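Local coordinates for putative exported protein (Bordetella parapertussis, PDB 3OCJ), which is of unknown function but is probably an S-adenosylmethionine-dependent methyltransferase and encloses a fatty acid in a buried pocket, at the palmitic acid site. Residues are numbered along the deposited sequence; one frame, centred on the assembly and turned at random.

The palmitic acid site. Residues 51, 54, 56-57, 60, 66, 74, 88, 91-92, 95, 97-98, 101, 194-195, 198-199, 228, 257, 265, 296. With PLM (palmitic acid), chain B.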
loop_
_atom_site.group_PDB
_atom_site.type_symbol
_atom_site.label_atom_id
_atom_site.label_comp_id
_atom_site.label_asym_id
_atom_site.label_seq_id
_atom_site.Cartn_x
_atom_site.Cartn_y
_atom_site.Cartn_z
ATOM N N LEU A 51 13.099 -1.349 15.776
ATOM C CA LEU A 51 12.886 -1.858 14.426
ATOM C C LEU A 51 13.497 -3.238 14.245
ATOM O O LEU A 51 12.858 -4.149 13.716
ATOM C CB LEU A 51 13.490 -0.930 13.378
ATOM C CG LEU A 51 12.745 0.357 13.057
ATOM C CD1 LEU A 51 13.532 1.128 12.004
ATOM C CD2 LEU A 51 11.325 0.067 12.577
ATOM N N SER A 54 11.710 -6.254 15.690
ATOM C CA SER A 54 10.376 -6.496 15.160
ATOM C C SER A 54 10.436 -7.269 13.850
ATOM O O SER A 54 11.272 -6.978 13.000
ATOM C CB SER A 54 9.674 -5.153 14.929
ATOM O OG SER A 54 8.556 -5.266 14.063
ATOM N N LEU A 56 8.234 -7.093 11.381
ATOM C CA LEU A 56 7.938 -6.110 10.346
ATOM C C LEU A 56 9.098 -5.122 10.187
ATOM O O LEU A 56 9.479 -4.759 9.072
ATOM C CB LEU A 56 6.639 -5.363 10.670
ATOM C CG LEU A 56 6.301 -4.228 9.707
ATOM C CD1 LEU A 56 6.337 -4.707 8.262
ATOM C CD2 LEU A 56 4.940 -3.634 10.049
ATOM N N GLY A 57 9.656 -4.699 11.314
ATOM C CA GLY A 57 10.775 -3.780 11.312
ATOM C C GLY A 57 11.962 -4.321 10.540
ATOM O O GLY A 57 12.577 -3.591 9.767
ATOM N N LEU A 60 11.254 -4.297 6.807
ATOM C CA LEU A 60 11.401 -2.952 6.262
ATOM C C LEU A 60 12.858 -2.510 6.174
ATOM O O LEU A 60 13.248 -1.891 5.194
ATOM C CB LEU A 60 10.594 -1.954 7.087
ATOM C CG LEU A 60 9.083 -2.123 6.894
ATOM C CD1 LEU A 60 8.311 -1.369 7.968
ATOM C CD2 LEU A 60 8.672 -1.688 5.492
ATOM N N LEU A 66 6.722 -2.792 1.458
ATOM C CA LEU A 66 5.825 -3.821 1.953
ATOM C C LEU A 66 5.572 -4.874 0.893
ATOM O O LEU A 66 5.449 -4.555 -0.293
ATOM C CB LEU A 66 4.489 -3.212 2.379
ATOM C CG LEU A 66 4.532 -2.227 3.543
ATOM C CD1 LEU A 66 3.145 -1.640 3.792
ATOM C CD2 LEU A 66 5.077 -2.876 4.807
ATOM N N LEU A 74 -0.190 -5.521 8.470
ATOM C CA LEU A 74 -0.190 -4.143 8.914
ATOM C C LEU A 74 -1.572 -3.508 8.765
ATOM O O LEU A 74 -2.102 -2.910 9.710
ATOM C CB LEU A 74 0.856 -3.337 8.142
ATOM C CG LEU A 74 1.079 -1.896 8.599
ATOM C CD1 LEU A 74 1.558 -1.841 10.037
ATOM C CD2 LEU A 74 2.064 -1.216 7.670
ATOM N N GLU A 88 7.290 -1.318 18.874
ATOM C CA GLU A 88 6.668 -1.930 17.709
ATOM C C GLU A 88 5.197 -1.544 17.616
ATOM O O GLU A 88 4.699 -1.215 16.542
ATOM C CB GLU A 88 6.807 -3.448 17.821
ATOM C CG GLU A 88 6.302 -4.231 16.636
ATOM C CD GLU A 88 6.564 -5.721 16.780
ATOM O OE1 GLU A 88 6.570 -6.241 17.915
ATOM O OE2 GLU A 88 6.778 -6.388 15.747
ATOM N N PHE A 91 4.721 1.967 16.388
ATOM C CA PHE A 91 4.879 1.994 14.934
ATOM C C PHE A 91 3.617 1.510 14.211
ATOM O O PHE A 91 3.187 2.104 13.214
ATOM C CB PHE A 91 6.081 1.151 14.496
ATOM C CG PHE A 91 7.405 1.622 15.052
ATOM C CD1 PHE A 91 7.614 2.957 15.354
ATOM C CD2 PHE A 91 8.452 0.725 15.231
ATOM C CE1 PHE A 91 8.836 3.390 15.851
ATOM C CE2 PHE A 91 9.676 1.146 15.728
ATOM C CZ PHE A 91 9.868 2.481 16.036
ATOM N N TYR A 92 3.019 0.431 14.709
ATOM C CA TYR A 92 1.802 -0.129 14.119
ATOM C C TYR A 92 0.571 0.758 14.303
ATOM O O TYR A 92 -0.374 0.665 13.527
ATOM C CB TYR A 92 1.459 -1.475 14.762
ATOM C CG TYR A 92 2.014 -2.727 14.110
ATOM C CD1 TYR A 92 3.351 -3.074 14.240
ATOM C CD2 TYR A 92 1.170 -3.607 13.436
ATOM C CE1 TYR A 92 3.842 -4.242 13.675
ATOM C CE2 TYR A 92 1.654 -4.770 12.868
ATOM C CZ TYR A 92 2.988 -5.082 12.994
ATOM O OH TYR A 92 3.474 -6.252 12.435
ATOM N N LEU A 95 1.912 5.924 13.776
ATOM C CA LEU A 95 2.521 6.645 12.664
ATOM C C LEU A 95 1.431 7.175 11.739
ATOM O O LEU A 95 0.545 6.431 11.338
ATOM C CB LEU A 95 3.494 5.750 11.900
ATOM C CG LEU A 95 4.641 5.189 12.744
ATOM C CD1 LEU A 95 5.529 4.316 11.865
ATOM C CD2 LEU A 95 5.454 6.305 13.389
ATOM N N ALA A 97 1.232 7.831 8.577
ATOM C CA ALA A 97 1.035 7.113 7.323
ATOM C C ALA A 97 0.368 5.745 7.523
ATOM O O ALA A 97 -0.364 5.259 6.654
ATOM C CB ALA A 97 2.355 6.962 6.583
ATOM N N VAL A 98 0.620 5.113 8.672
ATOM C CA VAL A 98 -0.017 3.832 8.950
ATOM C C VAL A 98 -1.506 4.054 9.218
ATOM O O VAL A 98 -2.355 3.283 8.742
ATOM C CB VAL A 98 0.647 3.114 10.156
ATOM C CG1 VAL A 98 -0.123 1.850 10.523
ATOM C CG2 VAL A 98 2.105 2.774 9.824
ATOM N N THR A 101 -3.128 4.559 5.793
ATOM C CA THR A 101 -3.386 3.392 4.957
ATOM C C THR A 101 -4.529 2.541 5.499
ATOM O O THR A 101 -5.226 1.898 4.724
ATOM C CB THR A 101 -2.115 2.553 4.652
ATOM O OG1 THR A 101 -2.383 1.695 3.538
ATOM C CG2 THR A 101 -1.700 1.704 5.852
ATOM N N ASN A 194 -3.491 -1.149 -5.215
ATOM C CA ASN A 194 -2.802 -0.399 -4.171
ATOM C C ASN A 194 -1.357 -0.857 -4.100
ATOM O O ASN A 194 -1.081 -2.047 -4.166
ATOM C CB ASN A 194 -3.495 -0.625 -2.822
ATOM C CG ASN A 194 -2.804 0.095 -1.676
ATOM O OD1 ASN A 194 -2.211 -0.536 -0.789
ATOM N ND2 ASN A 194 -2.866 1.405 -1.685
ATOM N N GLY A 195 -0.440 0.094 -3.966
ATOM C CA GLY A 195 0.951 -0.215 -3.668
ATOM C C GLY A 195 1.898 -0.390 -4.840
ATOM O O GLY A 195 2.969 -1.002 -4.697
ATOM N N ILE A 198 3.058 4.263 -5.987
ATOM C CA ILE A 198 3.844 4.976 -4.990
ATOM C C ILE A 198 5.326 4.570 -4.986
ATOM O O ILE A 198 6.146 5.256 -4.382
ATOM C CB ILE A 198 3.267 4.806 -3.579
ATOM C CG1 ILE A 198 3.234 3.322 -3.173
ATOM C CG2 ILE A 198 1.881 5.452 -3.520
ATOM C CD1 ILE A 198 2.563 3.060 -1.826
ATOM N N TYR A 199 5.662 3.474 -5.675
ATOM C CA TYR A 199 7.061 3.057 -5.805
ATOM C C TYR A 199 7.707 3.505 -7.102
ATOM O O TYR A 199 8.888 3.245 -7.303
ATOM C CB TYR A 199 7.192 1.532 -5.687
ATOM C CG TYR A 199 6.845 0.984 -4.320
ATOM C CD1 TYR A 199 7.827 0.808 -3.348
ATOM C CD2 TYR A 199 5.541 0.636 -3.993
ATOM C CE1 TYR A 199 7.509 0.310 -2.084
ATOM C CE2 TYR A 199 5.224 0.122 -2.729
ATOM C CZ TYR A 199 6.217 -0.034 -1.785
ATOM O OH TYR A 199 5.909 -0.527 -0.528
ATOM N N LEU A 228 -0.066 8.126 -2.351
ATOM C CA LEU A 228 0.476 8.949 -1.279
ATOM C C LEU A 228 0.752 10.359 -1.781
ATOM O O LEU A 228 1.261 10.547 -2.895
ATOM C CB LEU A 228 1.769 8.343 -0.745
ATOM C CG LEU A 228 1.623 7.070 0.082
ATOM C CD1 LEU A 228 2.991 6.383 0.228
ATOM C CD2 LEU A 228 1.047 7.376 1.456
ATOM N N PHE A 257 11.400 6.924 9.009
ATOM C CA PHE A 257 11.425 6.755 7.557
ATOM C C PHE A 257 12.690 7.343 6.930
ATOM O O PHE A 257 13.413 6.655 6.219
ATOM C CB PHE A 257 10.191 7.392 6.885
ATOM C CG PHE A 257 8.886 6.668 7.120
ATOM C CD1 PHE A 257 8.791 5.567 7.962
ATOM C CD2 PHE A 257 7.734 7.113 6.478
ATOM C CE1 PHE A 257 7.561 4.924 8.161
ATOM C CE2 PHE A 257 6.511 6.479 6.671
ATOM C CZ PHE A 257 6.422 5.388 7.511
ATOM N N TRP A 265 8.682 3.811 -1.087
ATOM C CA TRP A 265 7.339 4.256 -1.479
ATOM C C TRP A 265 7.206 5.769 -1.552
ATOM O O TRP A 265 6.160 6.323 -1.196
ATOM C CB TRP A 265 6.287 3.683 -0.522
ATOM C CG TRP A 265 6.467 4.021 0.947
ATOM C CD1 TRP A 265 6.377 5.257 1.522
ATOM C CD2 TRP A 265 6.724 3.099 2.013
ATOM N NE1 TRP A 265 6.567 5.162 2.891
ATOM C CE2 TRP A 265 6.770 3.845 3.216
ATOM C CE3 TRP A 265 6.889 1.709 2.075
ATOM C CZ2 TRP A 265 7.014 3.250 4.458
ATOM C CZ3 TRP A 265 7.130 1.117 3.316
ATOM C CH2 TRP A 265 7.185 1.892 4.489
ATOM N N PHE A 296 -3.151 9.775 2.140
ATOM C CA PHE A 296 -3.252 8.585 1.299
ATOM C C PHE A 296 -4.662 8.470 0.726
ATOM O O PHE A 296 -5.406 7.547 1.075
ATOM C CB PHE A 296 -2.911 7.337 2.131
ATOM C CG PHE A 296 -2.336 6.171 1.339
ATOM C CD1 PHE A 296 -2.392 6.105 -0.053
ATOM C CD2 PHE A 296 -1.719 5.137 2.033
ATOM C CE1 PHE A 296 -1.827 5.001 -0.739
ATOM C CE2 PHE A 296 -1.167 4.044 1.372
ATOM C CZ PHE A 296 -1.213 3.981 -0.017
HETATM C C1 PLM B . 2.652 -0.009 0.446
HETATM O O1 PLM B . 1.414 -0.157 0.498
HETATM O O2 PLM B . 3.327 -0.876 -0.148
HETATM C C2 PLM B . 3.355 1.177 1.084
HETATM C C3 PLM B . 2.448 2.010 1.992
HETATM C C4 PLM B . 3.330 2.982 2.777
HETATM C C5 PLM B . 2.545 4.032 3.551
HETATM C C6 PLM B . 1.718 3.426 4.680
HETATM C C7 PLM B . 2.446 2.312 5.423
HETATM C C8 PLM B . 3.661 2.792 6.209
HETATM C C9 PLM B . 4.256 1.587 6.929
HETATM C CA PLM B . 5.169 1.971 8.084
HETATM C CB PLM B . 5.241 0.814 9.075
HETATM C CC PLM B . 6.444 0.922 9.997
HETATM C CD PLM B . 6.499 -0.276 10.935
HETATM C CE PLM B . 7.800 -0.243 11.732
HETATM C CF PLM B . 8.133 -1.606 12.318
HETATM C CG PLM B . 7.064 -2.107 13.276
HETATM O O HOH W 1 -0.656 0.222 2.106
HETATM O O HOH W 2 3.194 -2.994 -2.031
#
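Trp265 lays one face of its indole against palmitic acid, with C4 of the chain 3.4 Å above the plane and over its centre, a CH-pi contact; the ring of Phe257 meets the indole rim, its CE2 in plane at the edge while CZ2 of Trp265 stands over the Phe257 face. The broad indole suits the bend of the chain, and it gets there by the crowded first torsion (chi1 58°), with CG between backbone N and carbonyl carbon. Tyr199 takes CB of Trp265 on one face and presents its edge to the carboxyl group, O2 and Gly195 C lying in the ring plane. Leu228 CD2 covers one face of Phe296, and Leu74 CD1 one face of Tyr92.

The site is a long, buried, mostly apolar pocket with a polar end, in a protein of the AdoMet-dependent methyltransferase family. There the phenol OH of Tyr199 donates to palmitic acid O2 at 2.6 Å and accepts the backbone N-H of Leu66 (3.1 Å, 172° at H), which fixes the hydroxyl and may strengthen it as a donor. One water joins O2 to Leu66 O; another bridges O1 and Thr101 OG1, the latter anti to its backbone N (chi1 -163°).

Along the tail, branched aliphatic side chains touch by single methyls: Leu74 CD2 reaches palmitic acid C9 at 3.6 Å, while Val98 CG2 and Leu60 CD1 lie against the chain carbons CA and CC of palmitic acid. At the far end Phe91 packs CB and the CD2 side of its ring, and Gly57, lacking a side chain, lets its CA approach palmitic acid CF to 3.6 Å. Ser54 OG lies near the terminal methyl CG of palmitic acid but donates to Glu88 OE2 (2.7 Å), above the carboxylate plane, and accepts Gly57 N-H.

The lipid may have been acquired during expression or purification.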